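Long-range contacts in JamJ (Lyngbya majuscula, PDB 5DOZ), which probably reduces enoyl-acyl carrier protein intermediates with NADPH, as a polyketide synthase enoyl reductase associated with cyclopropane formation: residues A[124-129]-A[298-303]; A[39-44]-A[78-83]; A[99-104]-A[119-124]; A[22-27]-A[107-112]; A[35-40]-A[89-94]. All blocks are in the same frame, centred on the assembly; numbering follows the deposited sequence.

Interaction 1. Residues A[124-129]-A[298-303]; sequences PANLKL and CFENKE
The ring of F299 stands edge-to-face with F139 of helix 136-149, and L127 approaches it obliquely, CD1 lying 4.5 Å from F299 CD1. The second flat group is the amide of N126. Its ND2 points to the main-chain O of F299, 3.3 Å away, in a weak hydrogen bond (N-H...O angle 152°), while OD1 lies 4.0 Å from E300 CA. CG of N126 takes the crowded position between its backbone N and carbonyl carbon (chi1 65°), which carries the amide across to the helix end. That end is a Schellman motif closing helix 296-300: E303 N reaches C298 O at 2.7 Å, K302 N bonds weakly to F299 O, and K302 has the positive phi of the C-prime residue. F299 O therefore accepts two weak bonds, one from each segment. The extended K302 chain slides past N126 in the opposite direction, bringing CE to 3.9 Å from N126 ND2. Facing the helix end is a type I turn from P124 to L127, closed by L127 N and P124 O at 3.0 Å. P124 lays its CG 4.3 Å from F299 CB, and K128, the N-cap of helix 129-132, gives its N to E131 OE1.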
# COMPACT_ATOMS: atom_id res chain seq x y z
N PRO A 124 -1.71 12.48 -12.48
CA PRO A 124 -1.19 13.85 -12.50
C PRO A 124 -0.30 14.05 -13.73
O PRO A 124 0.70 13.35 -13.89
CB PRO A 124 -0.35 13.93 -11.22
CG PRO A 124 -0.85 12.84 -10.36
CD PRO A 124 -1.25 11.74 -11.29
N ALA A 125 -0.69 14.99 -14.59
CA ALA A 125 -0.09 15.16 -15.92
C ALA A 125 1.40 15.51 -15.90
O ALA A 125 2.12 15.21 -16.85
CB ALA A 125 -0.87 16.20 -16.72
N ASN A 126 1.84 16.15 -14.82
CA ASN A 126 3.25 16.52 -14.66
C ASN A 126 4.17 15.34 -14.31
O ASN A 126 5.40 15.49 -14.32
CB ASN A 126 3.40 17.64 -13.62
CG ASN A 126 2.99 17.19 -12.23
OD1 ASN A 126 1.86 16.75 -12.01
ND2 ASN A 126 3.92 17.28 -11.28
N LEU A 127 3.59 14.18 -14.01
CA LEU A 127 4.36 12.98 -13.66
C LEU A 127 4.49 12.00 -14.82
O LEU A 127 3.65 11.99 -15.73
CB LEU A 127 3.72 12.26 -12.46
CG LEU A 127 3.75 12.95 -11.09
CD1 LEU A 127 2.92 12.16 -10.10
CD2 LEU A 127 5.17 13.12 -10.58
N LYS A 128 5.54 11.19 -14.77
CA LYS A 128 5.70 10.08 -15.71
C LYS A 128 4.85 8.91 -15.25
O LYS A 128 4.57 8.77 -14.05
CB LYS A 128 7.17 9.64 -15.77
CG LYS A 128 8.12 10.62 -16.44
CD LYS A 128 9.52 10.04 -16.51
CE LYS A 128 10.45 10.89 -17.37
NZ LYS A 128 10.93 12.11 -16.66
N LEU A 129 4.44 8.05 -16.19
CA LEU A 129 3.64 6.87 -15.88
C LEU A 129 4.25 6.07 -14.74
O LEU A 129 3.57 5.70 -13.78
CB LEU A 129 3.48 5.96 -17.11
CG LEU A 129 2.57 6.35 -18.27
CD1 LEU A 129 2.64 5.29 -19.36
CD2 LEU A 129 1.13 6.58 -17.85
N CYS A 298 -1.52 18.40 -4.24
CA CYS A 298 -0.20 18.29 -3.61
C CYS A 298 0.86 17.78 -4.60
O CYS A 298 1.99 18.29 -4.63
CB CYS A 298 -0.26 17.39 -2.37
SG CYS A 298 -1.72 17.57 -1.32
N PHE A 299 0.50 16.77 -5.39
CA PHE A 299 1.40 16.22 -6.42
C PHE A 299 1.56 17.20 -7.59
O PHE A 299 2.64 17.29 -8.19
CB PHE A 299 0.91 14.85 -6.93
CG PHE A 299 1.12 13.73 -5.95
CD1 PHE A 299 2.38 13.17 -5.75
CD2 PHE A 299 0.05 13.21 -5.22
CE1 PHE A 299 2.58 12.14 -4.85
CE2 PHE A 299 0.23 12.17 -4.31
CZ PHE A 299 1.50 11.63 -4.13
N GLU A 300 0.49 17.93 -7.89
CA GLU A 300 0.51 18.97 -8.92
C GLU A 300 1.46 20.12 -8.55
O GLU A 300 2.23 20.59 -9.39
CB GLU A 300 -0.90 19.50 -9.18
CG GLU A 300 -1.73 18.60 -10.09
CD GLU A 300 -3.18 19.04 -10.23
OE1 GLU A 300 -3.56 20.09 -9.68
OE2 GLU A 300 -3.95 18.32 -10.90
N ASN A 301 1.40 20.55 -7.30
CA ASN A 301 2.24 21.64 -6.80
C ASN A 301 3.60 21.16 -6.28
O ASN A 301 4.33 21.91 -5.64
CB ASN A 301 1.49 22.42 -5.71
CG ASN A 301 0.12 22.89 -6.16
OD1 ASN A 301 -0.26 22.76 -7.33
ND2 ASN A 301 -0.64 23.45 -5.23
N LYS A 302 3.91 19.89 -6.57
CA LYS A 302 5.16 19.21 -6.17
C LYS A 302 5.48 19.34 -4.68
O LYS A 302 6.64 19.49 -4.29
CB LYS A 302 6.33 19.65 -7.05
CG LYS A 302 6.26 19.12 -8.48
CD LYS A 302 7.50 19.47 -9.29
CE LYS A 302 7.55 18.66 -10.57
NZ LYS A 302 8.74 18.96 -11.42
N GLU A 303 4.43 19.28 -3.86
CA GLU A 303 4.56 19.27 -2.41
C GLU A 303 4.70 17.82 -1.93
O GLU A 303 5.41 17.54 -0.96
CB GLU A 303 3.36 19.98 -1.77
CG GLU A 303 3.27 21.46 -2.17
CD GLU A 303 1.94 22.12 -1.85
OE1 GLU A 303 0.87 21.58 -2.22
OE2 GLU A 303 1.95 23.22 -1.26

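Interaction 2. Residues A[39-44]-A[78-83]; sequences VQIQAV and FEAVGV
Strands 39-44 and 79-83 run antiparallel and are joined by five main-chain hydrogen bonds, one of them weak. Q40 and V83 form a hydrogen-bonded pair: Q40 N lies 2.7 Å from V83 O, and V83 N meets a lone pair of Q40 O at 3.0 Å. Beyond it comes a classic beta bulge, in which Q42 and A43 both face V81. V81 O takes Q42 N at 2.9 Å and, more weakly, A43 N at 3.4 Å; V81 N returns a bond nearly along the C=O axis of A43, 3.1 Å from A43 O. Where G82 pairs with I41, Q40 O comes to 3.1 Å from G82 CA in a CA-H...O contact, in the space a CB would fill. I41 instead spends its main chain on S111, at the other edge of its strand. Among the side chains, I41 CD1 rests 3.8 Å from A80 CB, and Q42 crosses V83 obliquely, its CG near G82 CA and its OE1 3.5 Å from V83 CG1. An alanine at Q42 would lose this arm and would probably leave G82, V83 and the neighbouring L129 less well packed, although the bulge bonds are main-chain. E79 turns to other partners: OE2 forms a salt bridge with R332 and a hydrogen bond with N47, and OE1 takes I137 N. With three partners and an arginine among them, the carboxylate of the buried E79, whose side chain lies near the bound NADPH, is probably kept ionised.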
# COMPACT_ATOMS: atom_id res chain seq x y z
N VAL A 39 -8.77 -1.12 -19.50
CA VAL A 39 -7.53 -0.36 -19.36
C VAL A 39 -6.33 -1.16 -19.84
O VAL A 39 -6.15 -2.31 -19.45
CB VAL A 39 -7.29 0.08 -17.89
CG1 VAL A 39 -6.00 0.89 -17.78
CG2 VAL A 39 -8.48 0.88 -17.37
N GLN A 40 -5.52 -0.55 -20.70
CA GLN A 40 -4.25 -1.14 -21.13
C GLN A 40 -3.19 -0.89 -20.06
O GLN A 40 -2.80 0.25 -19.82
CB GLN A 40 -3.81 -0.57 -22.48
CG GLN A 40 -2.37 -0.90 -22.87
CD GLN A 40 -1.86 -0.04 -24.02
OE1 GLN A 40 -2.65 0.51 -24.80
NE2 GLN A 40 -0.54 0.07 -24.13
N ILE A 41 -2.74 -1.97 -19.42
CA ILE A 41 -1.80 -1.89 -18.30
C ILE A 41 -0.38 -1.57 -18.78
O ILE A 41 0.12 -2.20 -19.72
CB ILE A 41 -1.78 -3.20 -17.48
CG1 ILE A 41 -3.18 -3.51 -16.90
CG2 ILE A 41 -0.73 -3.15 -16.38
CD1 ILE A 41 -3.67 -2.55 -15.84
N GLN A 42 0.27 -0.61 -18.13
CA GLN A 42 1.61 -0.20 -18.57
C GLN A 42 2.72 -0.39 -17.52
O GLN A 42 3.87 -0.59 -17.88
CB GLN A 42 1.58 1.24 -19.11
CG GLN A 42 0.58 1.39 -20.25
CD GLN A 42 0.78 2.62 -21.11
OE1 GLN A 42 0.01 3.58 -21.03
NE2 GLN A 42 1.82 2.60 -21.93
N ALA A 43 2.37 -0.31 -16.24
CA ALA A 43 3.34 -0.59 -15.16
C ALA A 43 2.62 -1.00 -13.87
O ALA A 43 1.61 -0.41 -13.50
CB ALA A 43 4.25 0.61 -14.92
N VAL A 44 3.15 -2.02 -13.20
CA VAL A 44 2.49 -2.61 -12.03
C VAL A 44 3.49 -2.81 -10.90
O VAL A 44 4.50 -3.50 -11.06
CB VAL A 44 1.85 -3.98 -12.35
CG1 VAL A 44 0.94 -4.43 -11.21
CG2 VAL A 44 1.08 -3.95 -13.66
N PHE A 78 -2.63 -5.39 -7.48
CA PHE A 78 -3.63 -4.65 -6.70
C PHE A 78 -3.78 -3.20 -7.12
O PHE A 78 -4.68 -2.49 -6.65
CB PHE A 78 -3.27 -4.71 -5.20
CG PHE A 78 -3.46 -6.06 -4.57
CD1 PHE A 78 -4.72 -6.48 -4.16
CD2 PHE A 78 -2.37 -6.90 -4.37
CE1 PHE A 78 -4.89 -7.73 -3.57
CE2 PHE A 78 -2.53 -8.14 -3.78
CZ PHE A 78 -3.80 -8.56 -3.38
N GLU A 79 -2.90 -2.75 -8.01
CA GLU A 79 -2.85 -1.38 -8.49
C GLU A 79 -2.01 -1.34 -9.77
O GLU A 79 -1.25 -2.28 -10.03
CB GLU A 79 -2.21 -0.47 -7.43
CG GLU A 79 -0.92 -1.03 -6.85
CD GLU A 79 -0.19 -0.08 -5.92
OE1 GLU A 79 -0.39 1.15 -6.03
OE2 GLU A 79 0.59 -0.57 -5.07
N ALA A 80 -2.13 -0.26 -10.54
CA ALA A 80 -1.36 -0.09 -11.78
C ALA A 80 -1.50 1.32 -12.34
O ALA A 80 -2.24 2.15 -11.82
CB ALA A 80 -1.81 -1.11 -12.83
N VAL A 81 -0.76 1.59 -13.41
CA VAL A 81 -1.01 2.76 -14.24
C VAL A 81 -1.21 2.25 -15.66
O VAL A 81 -0.73 1.16 -16.00
CB VAL A 81 0.15 3.78 -14.14
CG1 VAL A 81 1.44 3.22 -14.73
CG2 VAL A 81 -0.23 5.09 -14.82
N GLY A 82 -1.93 3.00 -16.48
CA GLY A 82 -2.15 2.62 -17.86
C GLY A 82 -3.00 3.60 -18.63
O GLY A 82 -3.12 4.77 -18.25
N VAL A 83 -3.58 3.13 -19.72
CA VAL A 83 -4.35 3.98 -20.61
C VAL A 83 -5.68 3.30 -20.95
O VAL A 83 -5.73 2.10 -21.25
CB VAL A 83 -3.53 4.39 -21.87
CG1 VAL A 83 -3.02 3.17 -22.64
CG2 VAL A 83 -4.33 5.32 -22.78

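Interaction 3. Residues A[99-104]-A[119-124]; sequences EVMVIG and NLVAKP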
# COMPACT_ATOMS: atom_id res chain seq x y z
N GLU A 99 -5.18 8.77 -19.32
CA GLU A 99 -4.11 8.12 -18.58
C GLU A 99 -4.48 8.07 -17.11
O GLU A 99 -4.71 9.10 -16.48
CB GLU A 99 -2.78 8.83 -18.81
CG GLU A 99 -2.11 8.45 -20.12
CD GLU A 99 -0.83 9.20 -20.39
OE1 GLU A 99 0.01 8.68 -21.15
OE2 GLU A 99 -0.66 10.32 -19.85
N VAL A 100 -4.55 6.85 -16.59
CA VAL A 100 -5.16 6.61 -15.30
C VAL A 100 -4.29 5.75 -14.40
O VAL A 100 -3.45 4.98 -14.88
CB VAL A 100 -6.57 5.95 -15.44
CG1 VAL A 100 -7.53 6.88 -16.18
CG2 VAL A 100 -6.49 4.61 -16.15
N MET A 101 -4.48 5.91 -13.10
CA MET A 101 -3.97 4.97 -12.13
C MET A 101 -5.11 4.04 -11.74
O MET A 101 -6.26 4.47 -11.60
CB MET A 101 -3.43 5.70 -10.90
CG MET A 101 -2.24 6.62 -11.20
SD MET A 101 -1.89 7.73 -9.84
CE MET A 101 -3.23 8.90 -9.99
N VAL A 102 -4.80 2.75 -11.59
CA VAL A 102 -5.77 1.79 -11.11
C VAL A 102 -5.50 1.55 -9.63
O VAL A 102 -4.35 1.49 -9.21
CB VAL A 102 -5.71 0.44 -11.86
CG1 VAL A 102 -6.81 -0.49 -11.37
CG2 VAL A 102 -5.82 0.64 -13.37
N ILE A 103 -6.57 1.44 -8.84
CA ILE A 103 -6.46 1.14 -7.41
C ILE A 103 -7.50 0.10 -7.02
O ILE A 103 -8.69 0.28 -7.26
CB ILE A 103 -6.65 2.40 -6.52
CG1 ILE A 103 -6.06 3.66 -7.16
CG2 ILE A 103 -6.06 2.17 -5.13
CD1 ILE A 103 -7.09 4.59 -7.77
N GLY A 104 -7.03 -1.00 -6.44
CA GLY A 104 -7.90 -1.95 -5.76
C GLY A 104 -8.49 -3.06 -6.60
O GLY A 104 -9.47 -3.69 -6.20
N ASN A 119 -12.72 2.50 -9.60
CA ASN A 119 -11.37 2.04 -9.30
C ASN A 119 -10.28 2.82 -10.04
O ASN A 119 -9.10 2.45 -10.00
CB ASN A 119 -11.26 0.53 -9.56
CG ASN A 119 -12.02 -0.29 -8.53
OD1 ASN A 119 -13.26 -0.33 -8.54
ND2 ASN A 119 -11.29 -0.93 -7.63
N LEU A 120 -10.67 3.91 -10.68
CA LEU A 120 -9.74 4.70 -11.49
C LEU A 120 -9.64 6.15 -11.03
O LEU A 120 -10.64 6.76 -10.68
CB LEU A 120 -10.16 4.68 -12.97
CG LEU A 120 -10.34 3.34 -13.69
CD1 LEU A 120 -10.90 3.61 -15.09
CD2 LEU A 120 -9.03 2.58 -13.79
N VAL A 121 -8.43 6.69 -11.05
CA VAL A 121 -8.25 8.12 -10.85
C VAL A 121 -7.35 8.66 -11.96
O VAL A 121 -6.62 7.90 -12.60
CB VAL A 121 -7.68 8.48 -9.45
CG1 VAL A 121 -8.65 8.08 -8.35
CG2 VAL A 121 -6.32 7.84 -9.21
N ALA A 122 -7.43 9.96 -12.21
CA ALA A 122 -6.61 10.61 -13.23
C ALA A 122 -5.15 10.65 -12.80
O ALA A 122 -4.86 10.94 -11.63
CB ALA A 122 -7.11 12.02 -13.50
N LYS A 123 -4.25 10.35 -13.72
CA LYS A 123 -2.83 10.53 -13.48
C LYS A 123 -2.51 12.03 -13.47
O LYS A 123 -2.99 12.77 -14.33
CB LYS A 123 -1.99 9.83 -14.55
CG LYS A 123 -0.49 9.80 -14.23
CD LYS A 123 0.36 9.30 -15.39
CE LYS A 123 0.95 10.45 -16.20
NZ LYS A 123 -0.04 11.15 -17.06
N PRO A 124 -1.71 12.48 -12.48
CA PRO A 124 -1.19 13.85 -12.50
C PRO A 124 -0.30 14.05 -13.73
O PRO A 124 0.70 13.35 -13.89
CB PRO A 124 -0.35 13.93 -11.22
CG PRO A 124 -0.85 12.84 -10.36
CD PRO A 124 -1.25 11.74 -11.29
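V121 O is gripped twice: M101 N donates a hydrogen bond in the carbonyl plane at 3.0 Å, and V100 CA adds a CA-H...O contact at 3.3 Å. M101 O is held in the same manner, with V121 N at 3.2 Å and L120 CA close by. At one end, N119 O accepts I103 N, and N119 ND2 bonds to I103 O at 2.9 Å, the acceptor lying 22° out of the N119 amide plane, so the asparagine closes a ring of bonds around I103. At the other end K123 N bonds to E99 O. The lysine chain, bent at its third and fourth torsions, then runs beside E99 and sets NZ 3.0 Å from E99 OE2, a salt bridge that comes in 45° above the carboxylate plane. M101 bends at chi3 (-74°) and its methyl is tightly packed: CE is 3.4 Å from V121 CG2 and 3.1 Å from A122 O, and it also touches CD of P124. W292 of helix 287-293 packs on M101, V121 and P124. V102 and L120 share the other face, where V102 CG2 lies 3.8 Å from L120 CD2, and V37 and V39 also press on L120. The antiparallel pairing of strands 99-103 and 120-122 belongs to the sheet of the GroES-like domain, as in relatives of the medium-chain dehydrogenase/reductase family.

Interaction 4. Residues A[22-27]-A[107-112]; sequences LTWVSL and DAFSSF
This is apolar packing without a hydrogen bond between the segments: strand 22-26, half of a two-stranded antiparallel sheet near the N-terminus, and the residue after it lie against the loop that leads into strand 112-115. Two side chains carry the contact. W24 brings the six-membered part of its indole to F109: CZ3 lies 3.4 Å from F109 O and CH2 3.9 Å from F109 CD1, both approaches oblique, while S110 N sits at the indole edge. The other end of the indole is fixed by NE1, which bonds to N314 O. A valine at W24 would lose both the NE1 bond and the contact with F109, and would probably loosen the packing on I317, which touches both side chains. The loop is itself tightly folded: F109 is the centre of an inverse gamma turn, with a weak bond from S110 N to A108 O at 2.8 Å, and S110 OG donates to D107 O at 2.6 Å from 30° above the carbonyl plane. The partner strand 9-13 joins the two sides, since its L11 pairs by main chain with F109, Q10 NE2 bonds to S110 OG, and the N of V9 bonds to S111 OG. L27, its CG anti to the backbone N (chi1 169°), reaches over the backbone of the loop with one methyl. That CD2 lies 3.8 Å from S111 N, 3.9 Å from F112 N and 4.0 Å from S110 CB.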
# COMPACT_ATOMS: atom_id res chain seq x y z
N LEU A 22 5.96 -18.62 -11.28
CA LEU A 22 5.22 -17.47 -11.79
C LEU A 22 5.38 -17.41 -13.31
O LEU A 22 6.50 -17.25 -13.81
CB LEU A 22 5.69 -16.16 -11.14
CG LEU A 22 5.26 -15.90 -9.69
CD1 LEU A 22 6.14 -14.84 -9.05
CD2 LEU A 22 3.79 -15.51 -9.61
N THR A 23 4.27 -17.53 -14.02
CA THR A 23 4.28 -17.67 -15.46
C THR A 23 3.29 -16.72 -16.11
O THR A 23 2.19 -16.51 -15.60
CB THR A 23 3.97 -19.13 -15.88
OG1 THR A 23 4.79 -20.04 -15.13
CG2 THR A 23 4.21 -19.35 -17.37
N TRP A 24 3.69 -16.13 -17.24
CA TRP A 24 2.79 -15.35 -18.08
C TRP A 24 2.05 -16.29 -19.03
O TRP A 24 2.66 -16.89 -19.93
CB TRP A 24 3.55 -14.27 -18.85
CG TRP A 24 4.14 -13.21 -17.96
CD1 TRP A 24 5.44 -13.12 -17.54
CD2 TRP A 24 3.46 -12.10 -17.37
NE1 TRP A 24 5.61 -12.02 -16.73
CE2 TRP A 24 4.40 -11.37 -16.61
CE3 TRP A 24 2.13 -11.64 -17.41
CZ2 TRP A 24 4.07 -10.21 -15.90
CZ3 TRP A 24 1.80 -10.48 -16.70
CH2 TRP A 24 2.77 -9.78 -15.96
N VAL A 25 0.75 -16.43 -18.82
CA VAL A 25 -0.10 -17.31 -19.63
C VAL A 25 -0.97 -16.45 -20.55
O VAL A 25 -1.28 -15.30 -20.24
CB VAL A 25 -0.98 -18.22 -18.73
CG1 VAL A 25 -1.85 -19.15 -19.57
CG2 VAL A 25 -0.11 -19.04 -17.78
N SER A 26 -1.37 -17.03 -21.69
CA SER A 26 -2.24 -16.37 -22.66
C SER A 26 -3.48 -15.75 -22.00
O SER A 26 -4.11 -16.38 -21.14
CB SER A 26 -2.67 -17.36 -23.74
OG SER A 26 -3.61 -16.77 -24.63
N LEU A 27 -3.80 -14.52 -22.39
CA LEU A 27 -4.98 -13.83 -21.88
C LEU A 27 -5.95 -13.55 -23.01
O LEU A 27 -5.61 -12.87 -23.97
CB LEU A 27 -4.59 -12.52 -21.18
CG LEU A 27 -5.69 -11.51 -20.79
CD1 LEU A 27 -6.52 -12.01 -19.61
CD2 LEU A 27 -5.07 -10.15 -20.48
N ASP A 107 -6.21 -8.14 -10.51
CA ASP A 107 -5.54 -8.74 -11.66
C ASP A 107 -4.73 -7.75 -12.50
O ASP A 107 -4.72 -7.84 -13.73
CB ASP A 107 -6.57 -9.47 -12.55
CG ASP A 107 -7.74 -8.58 -12.95
OD1 ASP A 107 -7.75 -7.39 -12.58
OD2 ASP A 107 -8.64 -9.09 -13.64
N ALA A 108 -4.04 -6.82 -11.83
CA ALA A 108 -3.28 -5.79 -12.54
C ALA A 108 -2.13 -6.36 -13.38
O ALA A 108 -1.75 -5.76 -14.40
CB ALA A 108 -2.76 -4.74 -11.56
N PHE A 109 -1.59 -7.51 -12.96
CA PHE A 109 -0.56 -8.21 -13.74
C PHE A 109 -1.18 -8.97 -14.93
O PHE A 109 -1.11 -10.19 -15.02
CB PHE A 109 0.29 -9.13 -12.86
CG PHE A 109 1.33 -8.41 -12.03
CD1 PHE A 109 2.40 -7.76 -12.64
CD2 PHE A 109 1.25 -8.40 -10.64
CE1 PHE A 109 3.36 -7.10 -11.88
CE2 PHE A 109 2.20 -7.75 -9.87
CZ PHE A 109 3.26 -7.10 -10.49
N SER A 110 -1.78 -8.19 -15.82
CA SER A 110 -2.41 -8.67 -17.04
C SER A 110 -2.15 -7.58 -18.06
O SER A 110 -1.91 -6.44 -17.67
CB SER A 110 -3.92 -8.82 -16.85
OG SER A 110 -4.22 -9.56 -15.68
N SER A 111 -2.21 -7.91 -19.34
CA SER A 111 -2.07 -6.91 -20.40
C SER A 111 -3.21 -5.88 -20.38
O SER A 111 -2.99 -4.70 -20.68
CB SER A 111 -2.01 -7.58 -21.77
OG SER A 111 -0.79 -8.28 -21.92
N PHE A 112 -4.40 -6.35 -20.04
CA PHE A 112 -5.60 -5.52 -20.00
C PHE A 112 -6.45 -5.94 -18.82
O PHE A 112 -6.52 -7.13 -18.49
CB PHE A 112 -6.41 -5.68 -21.30
CG PHE A 112 -5.76 -5.07 -22.51
CD1 PHE A 112 -4.75 -5.74 -23.19
CD2 PHE A 112 -6.19 -3.84 -23.01
CE1 PHE A 112 -4.15 -5.19 -24.32
CE2 PHE A 112 -5.60 -3.29 -24.14
CZ PHE A 112 -4.58 -3.96 -24.80

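Interaction 5. Residues A[35-40]-A[89-94]; sequences GEVKVQ and LGVSQW
At the surface of the GroES-like region, the turn that leads into strand 37-45 meets the connection between strands 79-87 and 99-103. One strong main-chain bond joins them: G35 N lies 2.7 Å from L89 O and comes nearly along the C=O axis, at a C=O...N angle of 168°. Both glycines here have positive phi, and at the backbone angles of G90 a CB would be jammed against L89 O, the very acceptor of this bond. V91 carries the side-chain part. Its CG1 is anti to the backbone N (chi1 -170°), which sets CG2 against the G35 backbone, 3.7 Å from G35 CA and 3.8 Å from E36 N. CG1 turns to the strand and lies 4.2 Å from V37 CG2. The same V37 methyl approaches the W94 ring obliquely, CG2 to CD1 at 4.4 Å, while Q93 CG sits 3.2 Å above the W94 ring plane, offset toward its rim. P117 touches V37, V91 and Q93, and L120 packs against both V37 and W94, so V37 lies in a small apolar cluster. Polar groups find partners elsewhere: E36 OE1 bonds to G33 N, and W94 NE1 weakly to P117 O. With a single polar bond and otherwise only methyl and ring contacts, the junction probably depends more on shape and the G35 main-chain bond than on charge.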
# COMPACT_ATOMS: atom_id res chain seq x y z
N GLY A 35 -21.16 -0.14 -17.37
CA GLY A 35 -20.49 0.32 -16.16
C GLY A 35 -19.05 -0.16 -16.02
O GLY A 35 -18.51 -0.18 -14.91
N GLU A 36 -18.43 -0.54 -17.13
CA GLU A 36 -17.08 -1.11 -17.10
C GLU A 36 -16.12 -0.37 -18.00
O GLU A 36 -16.52 0.21 -19.02
CB GLU A 36 -17.11 -2.60 -17.45
CG GLU A 36 -17.78 -3.48 -16.39
CD GLU A 36 -17.69 -4.97 -16.71
OE1 GLU A 36 -17.96 -5.37 -17.86
OE2 GLU A 36 -17.34 -5.75 -15.79
N VAL A 37 -14.85 -0.38 -17.61
CA VAL A 37 -13.79 0.26 -18.37
C VAL A 37 -12.69 -0.77 -18.66
O VAL A 37 -12.34 -1.57 -17.79
CB VAL A 37 -13.19 1.46 -17.60
CG1 VAL A 37 -12.15 2.19 -18.45
CG2 VAL A 37 -14.29 2.43 -17.19
N LYS A 38 -12.18 -0.74 -19.89
CA LYS A 38 -11.04 -1.56 -20.27
C LYS A 38 -9.78 -0.68 -20.25
O LYS A 38 -9.73 0.36 -20.90
CB LYS A 38 -11.25 -2.16 -21.66
CG LYS A 38 -10.22 -3.21 -22.05
CD LYS A 38 -10.59 -3.91 -23.35
CE LYS A 38 -9.52 -4.90 -23.78
NZ LYS A 38 -9.96 -5.73 -24.95
N VAL A 39 -8.77 -1.12 -19.50
CA VAL A 39 -7.53 -0.36 -19.36
C VAL A 39 -6.33 -1.16 -19.84
O VAL A 39 -6.15 -2.31 -19.45
CB VAL A 39 -7.29 0.08 -17.89
CG1 VAL A 39 -6.00 0.89 -17.78
CG2 VAL A 39 -8.48 0.88 -17.37
N GLN A 40 -5.52 -0.55 -20.70
CA GLN A 40 -4.25 -1.14 -21.13
C GLN A 40 -3.19 -0.89 -20.06
O GLN A 40 -2.80 0.25 -19.82
CB GLN A 40 -3.81 -0.57 -22.48
CG GLN A 40 -2.37 -0.90 -22.87
CD GLN A 40 -1.86 -0.04 -24.02
OE1 GLN A 40 -2.65 0.51 -24.80
NE2 GLN A 40 -0.54 0.07 -24.13
N LEU A 89 -21.01 1.35 -21.64
CA LEU A 89 -22.14 2.26 -21.48
C LEU A 89 -22.45 2.49 -20.01
O LEU A 89 -22.21 1.61 -19.17
CB LEU A 89 -23.36 1.72 -22.23
CG LEU A 89 -24.41 2.70 -22.74
CD1 LEU A 89 -23.79 3.83 -23.56
CD2 LEU A 89 -25.44 1.96 -23.57
N GLY A 90 -22.98 3.67 -19.69
CA GLY A 90 -23.27 4.03 -18.31
C GLY A 90 -22.19 4.89 -17.68
O GLY A 90 -22.46 5.70 -16.80
N VAL A 91 -20.95 4.70 -18.15
CA VAL A 91 -19.80 5.45 -17.65
C VAL A 91 -19.71 6.79 -18.35
O VAL A 91 -19.67 6.85 -19.59
CB VAL A 91 -18.48 4.67 -17.88
CG1 VAL A 91 -17.33 5.34 -17.14
CG2 VAL A 91 -18.62 3.22 -17.47
N SER A 92 -19.65 7.87 -17.57
CA SER A 92 -19.64 9.22 -18.12
C SER A 92 -18.34 9.99 -17.86
O SER A 92 -18.06 10.98 -18.55
CB SER A 92 -20.84 10.02 -17.59
OG SER A 92 -21.02 9.82 -16.19
N GLN A 93 -17.56 9.54 -16.89
CA GLN A 93 -16.38 10.31 -16.46
C GLN A 93 -15.07 9.96 -17.20
O GLN A 93 -14.04 10.60 -16.96
CB GLN A 93 -16.20 10.24 -14.93
CG GLN A 93 -15.79 8.88 -14.37
CD GLN A 93 -16.97 7.99 -13.97
OE1 GLN A 93 -17.89 7.75 -14.76
NE2 GLN A 93 -16.93 7.48 -12.75
N TRP A 94 -15.11 8.96 -18.09
CA TRP A 94 -13.90 8.47 -18.77
C TRP A 94 -14.04 8.33 -20.28
O TRP A 94 -15.12 8.04 -20.81
CB TRP A 94 -13.45 7.13 -18.17
CG TRP A 94 -13.12 7.19 -16.70
CD1 TRP A 94 -13.76 6.53 -15.69
CD2 TRP A 94 -12.06 7.93 -16.08
NE1 TRP A 94 -13.18 6.82 -14.48
CE2 TRP A 94 -12.13 7.68 -14.69
CE3 TRP A 94 -11.06 8.80 -16.56
CZ2 TRP A 94 -11.24 8.26 -13.78
CZ3 TRP A 94 -10.18 9.37 -15.65
CH2 TRP A 94 -10.28 9.10 -14.28

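Interactions 2 and 3 lie in one sheet of the GroES-like region, and interaction 5 reaches it through strand 37-45. That strand serves both interaction 5, near its start, and interaction 2, and strands 79-87 and 99-103 are neighbours, so interactions 2 and 3 lie with centres only 8 Å apart and are probably bonded through A80 O to V102 N. W94 of interaction 5 packs on strand 120-122 of interaction 3. Interaction 4 closes a long loop of chain within which interactions 2 and 5 are nested. Interaction 1 comes last and shares P124 with interaction 3; its centre is 29 Å from that of interaction 4. Among the five, it is the one with a segment on the late helix 296-300.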